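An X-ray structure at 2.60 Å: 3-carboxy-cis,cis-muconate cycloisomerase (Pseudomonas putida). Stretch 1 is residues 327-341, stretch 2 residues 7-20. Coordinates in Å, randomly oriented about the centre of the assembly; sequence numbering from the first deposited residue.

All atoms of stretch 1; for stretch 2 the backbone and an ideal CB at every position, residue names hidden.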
# COMPACT_ATOMS: atom_id res chain seq x y z
N LEU D 327 -0.90 9.06 11.16
CA LEU D 327 0.35 9.06 11.92
C LEU D 327 0.11 8.53 13.33
O LEU D 327 0.91 7.75 13.85
CB LEU D 327 0.95 10.47 11.97
CG LEU D 327 2.45 10.59 11.69
CD1 LEU D 327 2.88 12.03 11.90
CD2 LEU D 327 3.24 9.68 12.59
N PRO D 328 -0.99 8.95 13.97
CA PRO D 328 -1.19 8.42 15.32
C PRO D 328 -1.39 6.90 15.30
O PRO D 328 -0.84 6.19 16.13
CB PRO D 328 -2.43 9.18 15.80
CG PRO D 328 -2.29 10.50 15.11
CD PRO D 328 -1.91 10.07 13.71
N ASP D 329 -2.15 6.41 14.34
CA ASP D 329 -2.36 4.97 14.27
C ASP D 329 -1.04 4.22 14.20
O ASP D 329 -0.86 3.20 14.87
CB ASP D 329 -3.21 4.59 13.06
CG ASP D 329 -4.69 4.71 13.33
OD1 ASP D 329 -5.49 4.32 12.44
OD2 ASP D 329 -5.05 5.19 14.43
N ILE D 330 -0.12 4.72 13.38
CA ILE D 330 1.18 4.08 13.23
C ILE D 330 1.90 4.02 14.58
O ILE D 330 2.37 2.96 14.98
CB ILE D 330 2.05 4.83 12.21
CG1 ILE D 330 1.40 4.76 10.82
CG2 ILE D 330 3.44 4.22 12.16
CD1 ILE D 330 2.07 5.61 9.78
N CYS D 331 1.96 5.15 15.27
CA CYS D 331 2.60 5.22 16.58
C CYS D 331 2.00 4.25 17.58
O CYS D 331 2.72 3.57 18.32
CB CYS D 331 2.50 6.65 17.13
SG CYS D 331 3.58 7.81 16.27
N CYS D 332 0.67 4.17 17.61
CA CYS D 332 0.02 3.27 18.55
C CYS D 332 0.29 1.81 18.22
O CYS D 332 0.59 1.01 19.10
CB CYS D 332 -1.48 3.54 18.57
SG CYS D 332 -1.85 5.18 19.21
N LEU D 333 0.20 1.48 16.93
CA LEU D 333 0.44 0.12 16.46
C LEU D 333 1.83 -0.36 16.86
O LEU D 333 2.00 -1.48 17.36
CB LEU D 333 0.30 0.07 14.94
CG LEU D 333 -0.82 -0.75 14.28
CD1 LEU D 333 -1.88 -1.18 15.29
CD2 LEU D 333 -1.44 0.09 13.16
N VAL D 334 2.82 0.50 16.65
CA VAL D 334 4.18 0.16 16.98
C VAL D 334 4.38 0.08 18.50
O VAL D 334 5.09 -0.81 18.99
CB VAL D 334 5.14 1.19 16.37
CG1 VAL D 334 6.57 0.91 16.80
CG2 VAL D 334 5.04 1.13 14.84
N SER D 335 3.75 0.99 19.26
CA SER D 335 3.90 0.98 20.71
C SER D 335 3.37 -0.33 21.26
O SER D 335 3.91 -0.89 22.21
CB SER D 335 3.13 2.15 21.34
OG SER D 335 1.74 1.87 21.35
N GLY D 336 2.31 -0.85 20.65
CA GLY D 336 1.76 -2.11 21.10
C GLY D 336 2.70 -3.26 20.78
O GLY D 336 2.77 -4.23 21.54
N ALA D 337 3.41 -3.18 19.65
CA ALA D 337 4.33 -4.25 19.26
C ALA D 337 5.56 -4.25 20.16
O ALA D 337 6.02 -5.30 20.58
CB ALA D 337 4.75 -4.10 17.78
N LEU D 338 6.08 -3.07 20.46
CA LEU D 338 7.25 -2.97 21.33
C LEU D 338 6.90 -3.57 22.68
O LEU D 338 7.67 -4.35 23.26
CB LEU D 338 7.64 -1.50 21.51
CG LEU D 338 8.58 -1.00 20.42
CD1 LEU D 338 8.62 0.50 20.48
CD2 LEU D 338 9.97 -1.60 20.60
N ARG D 339 5.72 -3.21 23.17
CA ARG D 339 5.24 -3.70 24.45
C ARG D 339 5.24 -5.22 24.51
O ARG D 339 5.81 -5.82 25.42
CB ARG D 339 3.83 -3.22 24.69
CG ARG D 339 3.33 -3.65 26.03
CD ARG D 339 1.88 -3.34 26.20
NE ARG D 339 1.49 -3.35 27.60
CZ ARG D 339 0.24 -3.34 28.03
NH1 ARG D 339 -0.76 -3.34 27.15
NH2 ARG D 339 -0.01 -3.33 29.34
N GLN D 340 4.60 -5.83 23.52
CA GLN D 340 4.49 -7.28 23.45
C GLN D 340 5.82 -7.97 23.21
O GLN D 340 6.05 -9.05 23.73
CB GLN D 340 3.51 -7.66 22.34
CG GLN D 340 2.71 -8.88 22.66
CD GLN D 340 1.92 -8.72 23.93
OE1 GLN D 340 1.14 -7.77 24.09
NE2 GLN D 340 2.10 -9.67 24.85
N ALA D 341 6.69 -7.35 22.41
CA ALA D 341 8.01 -7.93 22.13
C ALA D 341 8.83 -8.00 23.42
O ALA D 341 9.62 -8.93 23.61
CB ALA D 341 8.74 -7.10 21.09
N UNK D 7 -8.03 -2.30 21.97
CA UNK D 7 -7.02 -1.30 22.24
C UNK D 7 -5.98 -1.63 23.30
O UNK D 7 -4.85 -1.14 23.24
CB UNK D 7 -7.73 -0.01 22.65
N UNK D 8 -6.36 -2.43 24.29
CA UNK D 8 -5.42 -2.80 25.34
C UNK D 8 -4.44 -3.84 24.78
O UNK D 8 -3.27 -3.90 25.18
CB UNK D 8 -6.16 -3.34 26.57
N UNK D 9 -4.94 -4.64 23.86
CA UNK D 9 -4.16 -5.69 23.22
C UNK D 9 -3.24 -5.16 22.12
O UNK D 9 -2.12 -5.64 21.97
CB UNK D 9 -5.10 -6.75 22.64
N UNK D 10 -3.68 -4.16 21.36
CA UNK D 10 -2.87 -3.60 20.26
C UNK D 10 -2.06 -2.32 20.55
O UNK D 10 -1.10 -2.00 19.82
CB UNK D 10 -3.81 -3.30 19.09
N UNK D 11 -2.43 -1.57 21.59
CA UNK D 11 -1.75 -0.32 21.89
C UNK D 11 -1.16 -0.30 23.29
O UNK D 11 -1.69 -0.94 24.19
CB UNK D 11 -2.72 0.85 21.72
N UNK D 12 -0.06 0.42 23.47
CA UNK D 12 0.57 0.55 24.78
C UNK D 12 -0.15 1.73 25.45
O UNK D 12 -0.17 2.84 24.91
CB UNK D 12 2.08 0.77 24.68
N UNK D 13 -0.74 1.50 26.63
CA UNK D 13 -1.48 2.53 27.38
C UNK D 13 -0.87 3.93 27.43
O UNK D 13 -1.57 4.93 27.28
CB UNK D 13 -1.66 2.05 28.82
N UNK D 14 0.44 4.00 27.62
CA UNK D 14 1.12 5.29 27.68
C UNK D 14 1.01 6.01 26.35
O UNK D 14 0.83 7.23 26.32
CB UNK D 14 2.59 5.11 28.06
N UNK D 15 1.12 5.26 25.26
CA UNK D 15 1.05 5.81 23.91
C UNK D 15 -0.38 6.28 23.59
O UNK D 15 -0.57 7.32 22.96
CB UNK D 15 1.51 4.77 22.89
N UNK D 16 -1.38 5.52 24.00
CA UNK D 16 -2.76 5.93 23.75
C UNK D 16 -3.04 7.25 24.46
O UNK D 16 -3.82 8.06 23.97
CB UNK D 16 -3.74 4.85 24.21
N UNK D 17 -2.43 7.45 25.62
CA UNK D 17 -2.64 8.68 26.38
C UNK D 17 -2.16 9.88 25.56
O UNK D 17 -2.83 10.92 25.48
CB UNK D 17 -1.91 8.62 27.72
N UNK D 18 -1.00 9.73 24.93
CA UNK D 18 -0.46 10.80 24.11
C UNK D 18 -1.39 11.06 22.92
O UNK D 18 -1.67 12.21 22.58
CB UNK D 18 0.95 10.45 23.63
N UNK D 19 -1.88 9.99 22.29
CA UNK D 19 -2.75 10.17 21.14
C UNK D 19 -4.20 9.94 21.49
O UNK D 19 -4.82 8.97 21.07
CB UNK D 19 -2.33 9.23 20.01
N UNK D 20 -4.71 10.87 22.28
CA UNK D 20 -6.09 10.87 22.73
C UNK D 20 -6.56 12.27 22.43
O UNK D 20 -5.75 13.14 22.07
CB UNK D 20 -6.25 10.49 24.21

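Residues 327-341 form one helix, against which stretch 2 lays a short helix, a turn and a second, nearly antiparallel helix (166°, axes 9.0 Å apart at closest approach).

At position 7 CA-to-CB points sideways and nothing of stretch 1 lies near, so many residues would suit; it is Asp7. Position 8 points away, and its backbone O lies 3.2 Å from Arg339 NH1, whatever the side chain; a small residue suffices, and it is Ala8. Position 9 also points away, with nothing of stretch 1 near its ideal CB, so many residues would suit, large ones included; it is Tyr9, whose OH is hydrogen-bonded elsewhere in the structure.

Position 10 points sideways, its ideal CB 4.8 Å from Leu333 CD1, which favours an apolar group. It is Phe10, whose ring leads away from the helix. Its backbone O makes a CA-H...O contact with Gly336 CA (3.1 Å), where a CB on Gly336 would clash.

Position 11 has extended angles (-122/149), its CA 4.0 Å from Gly336 CA. A small or beta-branched residue would suit. Thr11 places CG2 3.6 Å from Cys332 CB, while OG1 donates to Asp7 OD1 (3.2 Å).

Position 12 points toward stretch 1, its ideal CB just 3.5 Å from Ser335 O, leaving little space: alanine, glycine or serine are candidates. It is Ala12, at the N-cap position. Its N donates to Ser335 OG (3.1 Å), a backbone bond that any residue but proline could make.

Position 13, with phi -41° at the start of a helix, is compatible with proline, though polar residues would also serve. Pro13 sets CD over one face of the Arg339 guanidinium, 3.7 Å from NH1. Position 14 points sideways into space free of stretch 1; it is Ala14.

Position 15 points toward Ser335, with the ideal CB 3.3 Å from OG, and Cys331 and Cys332 offer an apolar surface. A flexible, unbranched apolar chain fits: Met15 brings CG to 4.0 Å from Cys332 CA.

Position 16 points sideways, its ideal CB 5.4 Å from Cys332 SG, so a long chain could reach back. Arg16 does, laying one guanidinium face against that sulfur (NH2 to SG, 3.4 Å) and forming a salt bridge through NH1 with Asp7 OD1 (2.9 Å).

Positions 17 and 18 are out of reach: Glu17 and Ile18.

Position 19 points toward stretch 1, its ideal CB 4.2 Å from Pro328 CB and Cys332 SG. A large apolar residue is expected. Phe19 receives Pro328 CA over its ring face, with Cys331 CB 3.6 Å from CE2.

Position 20 is out of reach; Ser20 caps a following helix.

Stretch 2, residues 7-20: DAYFTAPAMREIFS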
# COMPACT_ATOMS: atom_id res chain seq x y z
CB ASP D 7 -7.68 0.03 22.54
CG ASP D 7 -6.84 1.18 22.08
OD1 ASP D 7 -6.54 1.23 20.87
OD2 ASP D 7 -6.47 2.03 22.91
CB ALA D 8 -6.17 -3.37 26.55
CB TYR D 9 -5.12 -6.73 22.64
CG TYR D 9 -4.49 -7.95 22.00
CD1 TYR D 9 -3.39 -8.60 22.57
CD2 TYR D 9 -5.06 -8.52 20.87
CE1 TYR D 9 -2.89 -9.79 22.03
CE2 TYR D 9 -4.58 -9.70 20.32
CZ TYR D 9 -3.50 -10.33 20.90
OH TYR D 9 -3.04 -11.51 20.33
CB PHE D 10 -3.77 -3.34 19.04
CG PHE D 10 -4.37 -4.59 18.42
CD1 PHE D 10 -5.63 -4.54 17.82
CD2 PHE D 10 -3.67 -5.79 18.42
CE1 PHE D 10 -6.17 -5.67 17.22
CE2 PHE D 10 -4.21 -6.92 17.82
CZ PHE D 10 -5.47 -6.86 17.21
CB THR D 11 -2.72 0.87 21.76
OG1 THR D 11 -3.40 0.80 20.50
CG2 THR D 11 -1.97 2.19 21.82
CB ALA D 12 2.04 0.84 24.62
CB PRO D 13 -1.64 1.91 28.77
CG PRO D 13 -0.54 0.89 28.84
CD PRO D 13 -0.55 0.30 27.46
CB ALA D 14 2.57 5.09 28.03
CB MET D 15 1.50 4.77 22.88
CG MET D 15 1.73 5.32 21.49
SD MET D 15 3.29 6.22 21.35
CE MET D 15 2.73 7.80 21.58
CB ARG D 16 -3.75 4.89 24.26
CG ARG D 16 -5.22 5.26 24.01
CD ARG D 16 -5.73 4.71 22.68
NE ARG D 16 -5.46 5.56 21.52
CZ ARG D 16 -5.42 5.11 20.26
NH1 ARG D 16 -5.62 3.83 20.01
NH2 ARG D 16 -5.20 5.94 19.25
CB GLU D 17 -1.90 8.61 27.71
CG GLU D 17 -2.33 9.68 28.70
CD GLU D 17 -3.84 9.72 28.88
OE1 GLU D 17 -4.43 8.64 29.10
OE2 GLU D 17 -4.43 10.82 28.81
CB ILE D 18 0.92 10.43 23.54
CG1 ILE D 18 1.95 10.36 24.68
CG2 ILE D 18 1.35 11.45 22.49
CD1 ILE D 18 3.38 10.14 24.19
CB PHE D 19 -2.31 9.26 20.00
CG PHE D 19 -1.00 9.68 19.39
CD1 PHE D 19 -0.93 10.82 18.60
CD2 PHE D 19 0.17 8.98 19.66
CE1 PHE D 19 0.29 11.27 18.09
CE2 PHE D 19 1.40 9.42 19.15
CZ PHE D 19 1.46 10.56 18.37
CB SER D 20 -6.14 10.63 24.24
OG SER D 20 -5.35 11.59 24.92
O HOH W 1 -0.01 -3.55 17.35
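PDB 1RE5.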